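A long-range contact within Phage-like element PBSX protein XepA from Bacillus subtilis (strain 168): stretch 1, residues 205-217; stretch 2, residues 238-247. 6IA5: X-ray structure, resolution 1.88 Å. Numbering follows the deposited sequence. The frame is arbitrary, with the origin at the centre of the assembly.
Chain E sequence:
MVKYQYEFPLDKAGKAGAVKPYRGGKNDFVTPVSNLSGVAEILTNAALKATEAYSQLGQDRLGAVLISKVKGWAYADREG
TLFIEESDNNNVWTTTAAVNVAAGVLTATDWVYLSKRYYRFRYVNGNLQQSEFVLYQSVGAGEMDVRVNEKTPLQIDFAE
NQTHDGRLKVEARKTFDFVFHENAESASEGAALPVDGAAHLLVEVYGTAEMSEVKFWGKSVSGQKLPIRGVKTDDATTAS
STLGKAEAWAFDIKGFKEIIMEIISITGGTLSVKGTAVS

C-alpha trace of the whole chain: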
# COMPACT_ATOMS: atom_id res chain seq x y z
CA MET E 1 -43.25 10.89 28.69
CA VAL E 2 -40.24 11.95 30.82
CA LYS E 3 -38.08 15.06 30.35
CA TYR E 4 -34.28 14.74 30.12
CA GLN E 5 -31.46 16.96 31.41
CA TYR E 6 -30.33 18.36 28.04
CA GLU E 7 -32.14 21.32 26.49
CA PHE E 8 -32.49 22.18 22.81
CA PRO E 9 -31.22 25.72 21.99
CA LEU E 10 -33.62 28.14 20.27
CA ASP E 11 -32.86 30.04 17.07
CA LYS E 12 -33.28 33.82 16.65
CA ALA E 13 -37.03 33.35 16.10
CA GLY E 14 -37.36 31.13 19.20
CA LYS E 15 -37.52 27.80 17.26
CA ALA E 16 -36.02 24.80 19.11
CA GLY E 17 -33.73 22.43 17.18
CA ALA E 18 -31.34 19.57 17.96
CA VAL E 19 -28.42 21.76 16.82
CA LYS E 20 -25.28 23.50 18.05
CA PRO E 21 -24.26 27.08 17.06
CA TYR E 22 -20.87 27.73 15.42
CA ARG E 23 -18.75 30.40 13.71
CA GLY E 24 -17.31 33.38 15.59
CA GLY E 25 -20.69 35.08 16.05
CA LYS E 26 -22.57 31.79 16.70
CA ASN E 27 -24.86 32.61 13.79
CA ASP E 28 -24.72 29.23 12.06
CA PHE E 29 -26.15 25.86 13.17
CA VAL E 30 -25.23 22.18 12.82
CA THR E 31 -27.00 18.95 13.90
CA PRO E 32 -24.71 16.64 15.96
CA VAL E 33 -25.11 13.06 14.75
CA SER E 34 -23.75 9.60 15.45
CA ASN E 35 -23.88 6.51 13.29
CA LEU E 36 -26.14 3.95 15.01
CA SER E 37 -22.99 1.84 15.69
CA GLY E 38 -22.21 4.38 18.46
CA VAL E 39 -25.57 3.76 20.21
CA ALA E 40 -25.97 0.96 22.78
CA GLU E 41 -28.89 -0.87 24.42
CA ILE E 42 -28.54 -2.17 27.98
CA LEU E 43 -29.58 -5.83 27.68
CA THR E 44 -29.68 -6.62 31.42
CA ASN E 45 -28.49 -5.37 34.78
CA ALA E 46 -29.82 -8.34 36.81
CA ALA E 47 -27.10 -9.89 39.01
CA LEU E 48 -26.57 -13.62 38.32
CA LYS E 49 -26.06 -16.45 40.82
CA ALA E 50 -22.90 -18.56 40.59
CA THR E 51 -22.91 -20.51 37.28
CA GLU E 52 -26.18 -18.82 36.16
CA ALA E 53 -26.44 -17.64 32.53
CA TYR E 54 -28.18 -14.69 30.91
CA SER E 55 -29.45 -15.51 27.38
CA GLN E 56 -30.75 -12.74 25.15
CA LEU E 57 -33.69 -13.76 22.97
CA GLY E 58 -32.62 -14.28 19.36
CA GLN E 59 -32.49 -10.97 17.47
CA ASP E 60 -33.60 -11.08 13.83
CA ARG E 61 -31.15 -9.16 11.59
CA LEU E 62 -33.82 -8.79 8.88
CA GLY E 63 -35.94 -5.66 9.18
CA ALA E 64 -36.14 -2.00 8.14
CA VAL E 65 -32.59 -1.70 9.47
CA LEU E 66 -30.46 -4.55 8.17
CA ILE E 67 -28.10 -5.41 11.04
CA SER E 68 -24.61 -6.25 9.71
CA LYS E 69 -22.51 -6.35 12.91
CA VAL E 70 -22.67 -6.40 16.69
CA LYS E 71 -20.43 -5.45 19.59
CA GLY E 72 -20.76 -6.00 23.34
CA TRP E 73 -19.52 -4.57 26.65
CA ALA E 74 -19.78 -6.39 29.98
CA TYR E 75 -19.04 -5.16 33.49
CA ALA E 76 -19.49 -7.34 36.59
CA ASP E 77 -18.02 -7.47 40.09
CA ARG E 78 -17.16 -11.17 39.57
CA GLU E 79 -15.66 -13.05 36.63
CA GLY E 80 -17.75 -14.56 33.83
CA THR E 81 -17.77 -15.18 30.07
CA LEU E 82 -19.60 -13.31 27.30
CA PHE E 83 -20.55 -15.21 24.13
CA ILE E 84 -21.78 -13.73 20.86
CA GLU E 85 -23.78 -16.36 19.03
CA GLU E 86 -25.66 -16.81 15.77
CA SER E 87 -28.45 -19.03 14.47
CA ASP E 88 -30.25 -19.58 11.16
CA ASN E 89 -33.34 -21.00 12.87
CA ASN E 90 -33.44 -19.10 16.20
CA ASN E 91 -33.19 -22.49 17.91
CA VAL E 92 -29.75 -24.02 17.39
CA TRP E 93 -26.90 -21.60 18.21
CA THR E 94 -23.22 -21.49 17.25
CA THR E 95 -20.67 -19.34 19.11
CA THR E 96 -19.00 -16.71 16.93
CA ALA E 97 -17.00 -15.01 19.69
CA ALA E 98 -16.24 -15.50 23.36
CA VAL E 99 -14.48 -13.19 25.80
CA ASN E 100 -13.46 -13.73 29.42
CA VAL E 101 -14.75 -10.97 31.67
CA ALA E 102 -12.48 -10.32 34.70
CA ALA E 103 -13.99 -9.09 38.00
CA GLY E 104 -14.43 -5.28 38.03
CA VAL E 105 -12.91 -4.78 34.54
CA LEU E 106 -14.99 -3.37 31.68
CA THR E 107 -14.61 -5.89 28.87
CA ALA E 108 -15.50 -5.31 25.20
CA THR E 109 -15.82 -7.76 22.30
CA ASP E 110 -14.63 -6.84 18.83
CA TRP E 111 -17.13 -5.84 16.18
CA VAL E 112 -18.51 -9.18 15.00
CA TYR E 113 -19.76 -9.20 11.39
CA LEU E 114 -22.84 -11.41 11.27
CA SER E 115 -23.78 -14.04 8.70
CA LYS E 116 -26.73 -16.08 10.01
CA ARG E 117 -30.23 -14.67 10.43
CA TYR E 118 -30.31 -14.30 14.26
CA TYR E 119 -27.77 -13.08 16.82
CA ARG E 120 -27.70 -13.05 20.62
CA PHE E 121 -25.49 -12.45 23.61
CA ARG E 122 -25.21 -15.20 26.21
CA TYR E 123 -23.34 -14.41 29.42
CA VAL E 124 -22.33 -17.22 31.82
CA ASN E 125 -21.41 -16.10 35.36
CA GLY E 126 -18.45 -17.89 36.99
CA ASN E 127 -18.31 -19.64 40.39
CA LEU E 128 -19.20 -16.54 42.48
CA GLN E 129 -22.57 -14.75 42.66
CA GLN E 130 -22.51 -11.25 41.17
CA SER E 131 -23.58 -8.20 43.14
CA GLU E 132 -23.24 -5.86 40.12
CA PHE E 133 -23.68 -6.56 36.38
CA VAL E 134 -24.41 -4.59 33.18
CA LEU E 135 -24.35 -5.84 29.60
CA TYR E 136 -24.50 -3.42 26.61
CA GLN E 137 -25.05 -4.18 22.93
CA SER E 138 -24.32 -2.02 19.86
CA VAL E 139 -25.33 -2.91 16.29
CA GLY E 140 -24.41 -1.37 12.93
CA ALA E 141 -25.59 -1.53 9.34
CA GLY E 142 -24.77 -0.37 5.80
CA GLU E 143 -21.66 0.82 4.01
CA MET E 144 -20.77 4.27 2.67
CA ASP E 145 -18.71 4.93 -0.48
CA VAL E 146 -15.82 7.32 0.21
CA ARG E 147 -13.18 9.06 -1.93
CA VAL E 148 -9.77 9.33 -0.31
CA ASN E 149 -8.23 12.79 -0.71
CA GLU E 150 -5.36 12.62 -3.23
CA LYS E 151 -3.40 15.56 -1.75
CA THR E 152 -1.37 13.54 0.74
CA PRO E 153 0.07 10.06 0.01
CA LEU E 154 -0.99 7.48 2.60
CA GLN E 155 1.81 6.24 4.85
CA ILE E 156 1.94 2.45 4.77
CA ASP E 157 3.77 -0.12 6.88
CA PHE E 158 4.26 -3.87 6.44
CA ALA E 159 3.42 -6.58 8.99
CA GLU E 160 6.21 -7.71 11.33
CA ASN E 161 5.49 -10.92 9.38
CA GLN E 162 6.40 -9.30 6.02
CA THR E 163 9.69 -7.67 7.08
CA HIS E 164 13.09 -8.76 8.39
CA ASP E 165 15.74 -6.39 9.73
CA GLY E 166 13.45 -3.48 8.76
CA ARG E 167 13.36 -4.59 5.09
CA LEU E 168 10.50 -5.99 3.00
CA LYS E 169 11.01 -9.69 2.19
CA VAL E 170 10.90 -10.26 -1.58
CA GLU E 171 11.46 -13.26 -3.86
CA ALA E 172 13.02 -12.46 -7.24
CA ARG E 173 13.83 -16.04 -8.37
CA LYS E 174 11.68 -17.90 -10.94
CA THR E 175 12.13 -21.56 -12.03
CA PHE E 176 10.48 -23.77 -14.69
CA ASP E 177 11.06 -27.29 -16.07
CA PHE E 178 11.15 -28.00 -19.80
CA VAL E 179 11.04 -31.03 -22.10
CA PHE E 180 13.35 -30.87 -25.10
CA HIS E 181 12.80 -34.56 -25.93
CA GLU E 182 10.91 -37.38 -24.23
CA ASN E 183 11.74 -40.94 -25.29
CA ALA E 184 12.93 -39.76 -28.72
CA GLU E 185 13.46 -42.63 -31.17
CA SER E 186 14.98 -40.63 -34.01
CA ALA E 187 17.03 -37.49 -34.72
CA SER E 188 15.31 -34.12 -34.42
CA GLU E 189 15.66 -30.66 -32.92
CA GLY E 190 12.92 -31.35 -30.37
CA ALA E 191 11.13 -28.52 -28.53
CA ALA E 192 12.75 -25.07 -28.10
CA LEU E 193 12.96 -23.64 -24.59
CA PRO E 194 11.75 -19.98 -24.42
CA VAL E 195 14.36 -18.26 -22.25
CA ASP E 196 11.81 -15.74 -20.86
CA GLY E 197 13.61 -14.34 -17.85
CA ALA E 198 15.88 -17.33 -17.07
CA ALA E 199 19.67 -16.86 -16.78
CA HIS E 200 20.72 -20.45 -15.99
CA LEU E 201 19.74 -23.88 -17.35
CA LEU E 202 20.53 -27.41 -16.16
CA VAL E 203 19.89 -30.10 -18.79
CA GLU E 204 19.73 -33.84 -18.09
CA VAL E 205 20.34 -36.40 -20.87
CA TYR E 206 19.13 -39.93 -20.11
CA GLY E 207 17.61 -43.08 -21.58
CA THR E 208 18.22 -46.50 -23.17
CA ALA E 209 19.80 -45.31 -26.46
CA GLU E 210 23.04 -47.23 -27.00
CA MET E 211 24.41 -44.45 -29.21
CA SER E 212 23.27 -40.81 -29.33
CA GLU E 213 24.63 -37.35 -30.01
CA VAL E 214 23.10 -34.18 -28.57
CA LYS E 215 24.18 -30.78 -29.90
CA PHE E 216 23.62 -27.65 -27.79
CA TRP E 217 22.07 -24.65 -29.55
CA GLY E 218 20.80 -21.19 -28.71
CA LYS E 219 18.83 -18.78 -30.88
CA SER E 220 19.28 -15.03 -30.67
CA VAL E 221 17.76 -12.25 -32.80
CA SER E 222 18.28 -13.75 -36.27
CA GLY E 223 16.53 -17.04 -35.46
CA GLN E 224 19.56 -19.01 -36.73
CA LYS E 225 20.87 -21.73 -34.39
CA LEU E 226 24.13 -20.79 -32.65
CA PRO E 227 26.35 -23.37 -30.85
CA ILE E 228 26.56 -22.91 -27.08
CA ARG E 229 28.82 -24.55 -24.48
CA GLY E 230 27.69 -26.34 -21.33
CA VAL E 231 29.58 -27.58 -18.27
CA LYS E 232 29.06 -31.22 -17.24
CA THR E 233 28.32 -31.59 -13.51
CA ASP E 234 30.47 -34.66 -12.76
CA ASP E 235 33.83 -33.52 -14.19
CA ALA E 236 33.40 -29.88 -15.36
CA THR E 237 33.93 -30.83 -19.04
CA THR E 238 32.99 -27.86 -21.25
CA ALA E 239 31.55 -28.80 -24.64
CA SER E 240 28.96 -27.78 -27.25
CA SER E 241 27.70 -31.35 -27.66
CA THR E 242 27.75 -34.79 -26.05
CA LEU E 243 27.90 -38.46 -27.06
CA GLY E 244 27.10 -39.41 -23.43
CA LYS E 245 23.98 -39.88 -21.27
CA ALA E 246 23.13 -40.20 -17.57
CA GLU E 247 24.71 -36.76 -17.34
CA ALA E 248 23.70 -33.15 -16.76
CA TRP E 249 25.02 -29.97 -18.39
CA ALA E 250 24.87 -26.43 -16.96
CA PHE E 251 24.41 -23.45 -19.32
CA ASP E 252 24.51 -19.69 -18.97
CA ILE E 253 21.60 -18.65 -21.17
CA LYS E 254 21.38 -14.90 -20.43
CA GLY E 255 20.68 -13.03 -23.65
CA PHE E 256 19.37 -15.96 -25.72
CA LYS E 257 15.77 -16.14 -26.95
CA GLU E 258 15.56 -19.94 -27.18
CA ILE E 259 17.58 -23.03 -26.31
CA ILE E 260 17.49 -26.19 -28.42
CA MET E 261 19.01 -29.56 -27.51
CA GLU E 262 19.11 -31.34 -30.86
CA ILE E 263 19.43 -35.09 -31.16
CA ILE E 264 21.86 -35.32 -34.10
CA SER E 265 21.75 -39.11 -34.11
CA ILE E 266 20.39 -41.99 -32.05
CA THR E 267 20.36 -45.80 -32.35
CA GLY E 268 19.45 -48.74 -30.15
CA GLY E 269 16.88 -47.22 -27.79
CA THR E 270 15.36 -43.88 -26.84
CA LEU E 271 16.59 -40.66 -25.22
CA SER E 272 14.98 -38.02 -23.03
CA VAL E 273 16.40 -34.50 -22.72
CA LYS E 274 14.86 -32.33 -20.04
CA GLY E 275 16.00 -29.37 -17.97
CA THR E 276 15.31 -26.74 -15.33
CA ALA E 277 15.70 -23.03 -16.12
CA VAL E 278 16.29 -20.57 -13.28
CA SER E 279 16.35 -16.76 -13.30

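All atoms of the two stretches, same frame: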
# COMPACT_ATOMS: atom_id res chain seq x y z
N VAL E 205 20.41 -35.51 -19.72
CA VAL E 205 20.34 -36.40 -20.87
C VAL E 205 20.32 -37.83 -20.32
O VAL E 205 21.23 -38.22 -19.58
CB VAL E 205 21.55 -36.19 -21.82
CG1 VAL E 205 21.50 -37.14 -23.02
CG2 VAL E 205 21.67 -34.73 -22.26
N TYR E 206 19.29 -38.60 -20.67
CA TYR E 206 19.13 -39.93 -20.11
C TYR E 206 18.22 -40.79 -20.98
O TYR E 206 17.32 -40.27 -21.63
CB TYR E 206 18.59 -39.86 -18.67
CG TYR E 206 17.23 -39.21 -18.56
CD1 TYR E 206 17.10 -37.83 -18.55
CD2 TYR E 206 16.08 -39.97 -18.45
CE1 TYR E 206 15.86 -37.22 -18.45
CE2 TYR E 206 14.82 -39.38 -18.33
CZ TYR E 206 14.72 -38.00 -18.34
OH TYR E 206 13.51 -37.37 -18.24
N GLY E 207 18.48 -42.10 -20.97
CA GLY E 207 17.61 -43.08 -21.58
C GLY E 207 18.35 -44.37 -21.95
O GLY E 207 19.47 -44.59 -21.50
N THR E 208 17.72 -45.17 -22.82
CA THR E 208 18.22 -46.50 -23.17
C THR E 208 19.11 -46.45 -24.42
O THR E 208 19.83 -47.41 -24.67
CB THR E 208 17.08 -47.49 -23.43
OG1 THR E 208 16.22 -46.87 -24.39
CG2 THR E 208 16.25 -47.79 -22.20
N ALA E 209 19.06 -45.35 -25.20
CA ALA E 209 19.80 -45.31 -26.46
C ALA E 209 21.22 -45.81 -26.24
O ALA E 209 21.89 -45.40 -25.30
CB ALA E 209 19.79 -43.92 -27.03
N GLU E 210 21.69 -46.69 -27.13
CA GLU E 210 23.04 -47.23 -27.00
C GLU E 210 24.05 -46.25 -27.59
O GLU E 210 25.23 -46.26 -27.23
CB GLU E 210 23.16 -48.59 -27.69
CG GLU E 210 22.62 -49.72 -26.82
CD GLU E 210 22.09 -50.93 -27.58
OE1 GLU E 210 22.28 -50.99 -28.82
OE2 GLU E 210 21.48 -51.80 -26.91
N MET E 211 23.60 -45.46 -28.56
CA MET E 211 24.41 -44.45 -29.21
C MET E 211 23.49 -43.24 -29.42
O MET E 211 22.33 -43.42 -29.79
CB MET E 211 24.90 -44.99 -30.56
CG MET E 211 25.24 -43.95 -31.57
SD MET E 211 27.00 -43.68 -31.50
CE MET E 211 27.02 -41.91 -31.80
N SER E 212 24.00 -42.05 -29.11
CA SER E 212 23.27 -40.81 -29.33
C SER E 212 24.25 -39.65 -29.32
O SER E 212 25.32 -39.72 -28.71
CB SER E 212 22.16 -40.59 -28.33
OG SER E 212 22.67 -40.62 -27.01
N GLU E 213 23.90 -38.60 -30.07
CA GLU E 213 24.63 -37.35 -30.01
C GLU E 213 23.64 -36.20 -29.84
O GLU E 213 22.70 -36.05 -30.63
CB GLU E 213 25.50 -37.17 -31.25
CG GLU E 213 26.29 -35.86 -31.20
CD GLU E 213 27.45 -35.78 -32.18
OE1 GLU E 213 27.23 -36.21 -33.33
OE2 GLU E 213 28.57 -35.30 -31.80
N VAL E 214 23.89 -35.38 -28.81
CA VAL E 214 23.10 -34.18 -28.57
C VAL E 214 23.99 -32.96 -28.81
O VAL E 214 25.09 -32.89 -28.29
CB VAL E 214 22.52 -34.15 -27.15
CG1 VAL E 214 21.67 -32.91 -26.90
CG2 VAL E 214 21.74 -35.43 -26.85
N LYS E 215 23.47 -32.01 -29.60
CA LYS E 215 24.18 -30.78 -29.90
C LYS E 215 23.43 -29.63 -29.23
O LYS E 215 22.21 -29.58 -29.30
CB LYS E 215 24.26 -30.58 -31.41
CG LYS E 215 25.20 -29.48 -31.89
CD LYS E 215 25.51 -29.58 -33.37
CE LYS E 215 26.77 -28.85 -33.82
NZ LYS E 215 27.05 -27.63 -33.04
N PHE E 216 24.19 -28.72 -28.60
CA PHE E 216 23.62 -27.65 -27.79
C PHE E 216 23.51 -26.37 -28.63
O PHE E 216 24.51 -25.91 -29.18
CB PHE E 216 24.50 -27.39 -26.56
CG PHE E 216 24.92 -28.61 -25.78
CD1 PHE E 216 24.08 -29.72 -25.65
CD2 PHE E 216 26.15 -28.64 -25.12
CE1 PHE E 216 24.46 -30.82 -24.89
CE2 PHE E 216 26.53 -29.75 -24.37
CZ PHE E 216 25.68 -30.83 -24.26
N TRP E 217 22.31 -25.80 -28.70
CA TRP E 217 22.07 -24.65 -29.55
C TRP E 217 21.34 -23.57 -28.76
O TRP E 217 20.48 -23.88 -27.94
CB TRP E 217 21.18 -25.01 -30.74
CG TRP E 217 21.68 -26.01 -31.73
CD1 TRP E 217 21.21 -27.28 -31.90
CD2 TRP E 217 22.64 -25.80 -32.79
NE1 TRP E 217 21.82 -27.88 -32.97
CE2 TRP E 217 22.70 -27.00 -33.54
CE3 TRP E 217 23.45 -24.73 -33.17
CZ2 TRP E 217 23.55 -27.15 -34.64
CZ3 TRP E 217 24.29 -24.88 -34.26
CH2 TRP E 217 24.34 -26.08 -34.98
N THR E 238 33.70 -28.88 -20.50
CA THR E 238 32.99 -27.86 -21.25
C THR E 238 32.91 -28.31 -22.70
O THR E 238 33.93 -28.65 -23.29
CB THR E 238 33.73 -26.52 -21.16
OG1 THR E 238 33.84 -26.26 -19.76
CG2 THR E 238 32.98 -25.37 -21.80
N ALA E 239 31.70 -28.35 -23.27
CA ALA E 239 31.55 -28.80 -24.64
C ALA E 239 30.27 -28.20 -25.23
O ALA E 239 29.42 -27.72 -24.48
CB ALA E 239 31.53 -30.31 -24.72
N SER E 240 30.16 -28.26 -26.57
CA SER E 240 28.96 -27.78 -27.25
C SER E 240 28.14 -28.96 -27.77
O SER E 240 27.16 -28.76 -28.49
CB SER E 240 29.32 -26.81 -28.35
OG SER E 240 30.23 -27.45 -29.25
N SER E 241 28.50 -30.18 -27.35
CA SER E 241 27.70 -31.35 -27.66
C SER E 241 28.15 -32.51 -26.78
O SER E 241 29.16 -32.40 -26.08
CB SER E 241 27.79 -31.71 -29.13
OG SER E 241 29.09 -32.19 -29.41
N THR E 242 27.38 -33.61 -26.81
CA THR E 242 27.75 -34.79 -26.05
C THR E 242 27.34 -36.06 -26.78
O THR E 242 26.30 -36.10 -27.44
CB THR E 242 27.14 -34.76 -24.63
OG1 THR E 242 27.69 -35.88 -23.93
CG2 THR E 242 25.64 -34.81 -24.59
N LEU E 243 28.16 -37.10 -26.60
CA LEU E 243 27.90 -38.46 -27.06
C LEU E 243 27.46 -39.30 -25.86
O LEU E 243 27.21 -40.49 -26.01
CB LEU E 243 29.22 -39.04 -27.61
CG LEU E 243 29.51 -39.09 -29.12
CD1 LEU E 243 28.70 -38.12 -29.93
CD2 LEU E 243 30.98 -38.92 -29.38
N GLY E 244 27.38 -38.68 -24.66
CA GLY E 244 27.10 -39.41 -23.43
C GLY E 244 25.63 -39.31 -23.01
O GLY E 244 24.83 -38.62 -23.66
N LYS E 245 25.30 -39.95 -21.88
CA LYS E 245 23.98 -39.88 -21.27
C LYS E 245 24.15 -40.18 -19.79
O LYS E 245 25.26 -40.45 -19.35
CB LYS E 245 23.04 -40.89 -21.93
CG LYS E 245 23.44 -42.34 -21.70
CD LYS E 245 22.54 -43.31 -22.44
CE LYS E 245 23.05 -44.73 -22.29
NZ LYS E 245 21.95 -45.69 -22.52
N ALA E 246 23.04 -40.15 -19.02
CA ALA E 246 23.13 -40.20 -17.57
C ALA E 246 24.06 -39.09 -17.10
O ALA E 246 24.95 -39.29 -16.28
CB ALA E 246 23.57 -41.59 -17.09
N GLU E 247 23.87 -37.89 -17.66
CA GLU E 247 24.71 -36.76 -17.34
C GLU E 247 23.88 -35.49 -17.40
O GLU E 247 22.79 -35.48 -17.97
CB GLU E 247 25.95 -36.73 -18.24
CG GLU E 247 25.61 -36.67 -19.70
CD GLU E 247 26.75 -36.72 -20.71
OE1 GLU E 247 27.78 -37.38 -20.46
OE2 GLU E 247 26.59 -36.11 -21.77
O HOH W 1 26.79 -42.27 -28.33
O HOH W 2 24.01 -38.25 -26.23
O HOH W 3 30.05 -34.85 -29.29
O HOH W 4 26.71 -26.85 -30.35

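How do the two backbones run against each other? They pair antiparallel in two separate places. Val214 and Thr242 form one hydrogen-bonded pair, with Val214 N to Thr242 O at 2.9 Å and Thr242 N to Val214 O at 2.8 Å; next to it, Phe216 N donates to Ser240 O at 3.0 Å. At the other place Val205 N reaches Glu247 O at 3.0 Å, while Val205 O accepts from Glu247 N at 3.3 Å and, weakly, from Ala246 N at 2.7 Å.

What does Lys245, which covers the most surface, do between these pairings? Its aliphatic chain is nearly fully extended and carries the ammonium group to the backbone of the first stretch. There NZ donates to Gly207 O at 2.9 Å and to Ala209 O at 2.8 Å, so one charged group ties down two backbone carbonyls. Near its base, Lys245 CB lies 4.2 Å from Val205 CG1, an apolar contact. Val205 CG1 also packs 3.7 Å from Gly244 O.

How does the Phe216 ring meet the second stretch? Ser241 CA sits over one face, 3.9 Å from the ring centroid, so its slightly polarised C-H can point into the pi cloud. Ala239 O approaches the ring edge, 3.5 Å from Phe216 CD2, where the ring hydrogens lie. Thr242 CG2 adds an apolar contact 4.0 Å from Phe216 CZ.

What bridges the two stretches where direct hydrogen bonds are lacking? Water joins Ser212 N to Leu243 O, at 2.9 Å and 3.0 Å from its oxygen, beside a CA-H...O contact of 3.3 Å from Leu243 CA to Ser212 O. Another water links Glu213 OE2 and Ser241 OG, which are 4.0 Å apart, lying 2.9 Å from the carboxylate oxygen and 2.8 Å from the hydroxyl.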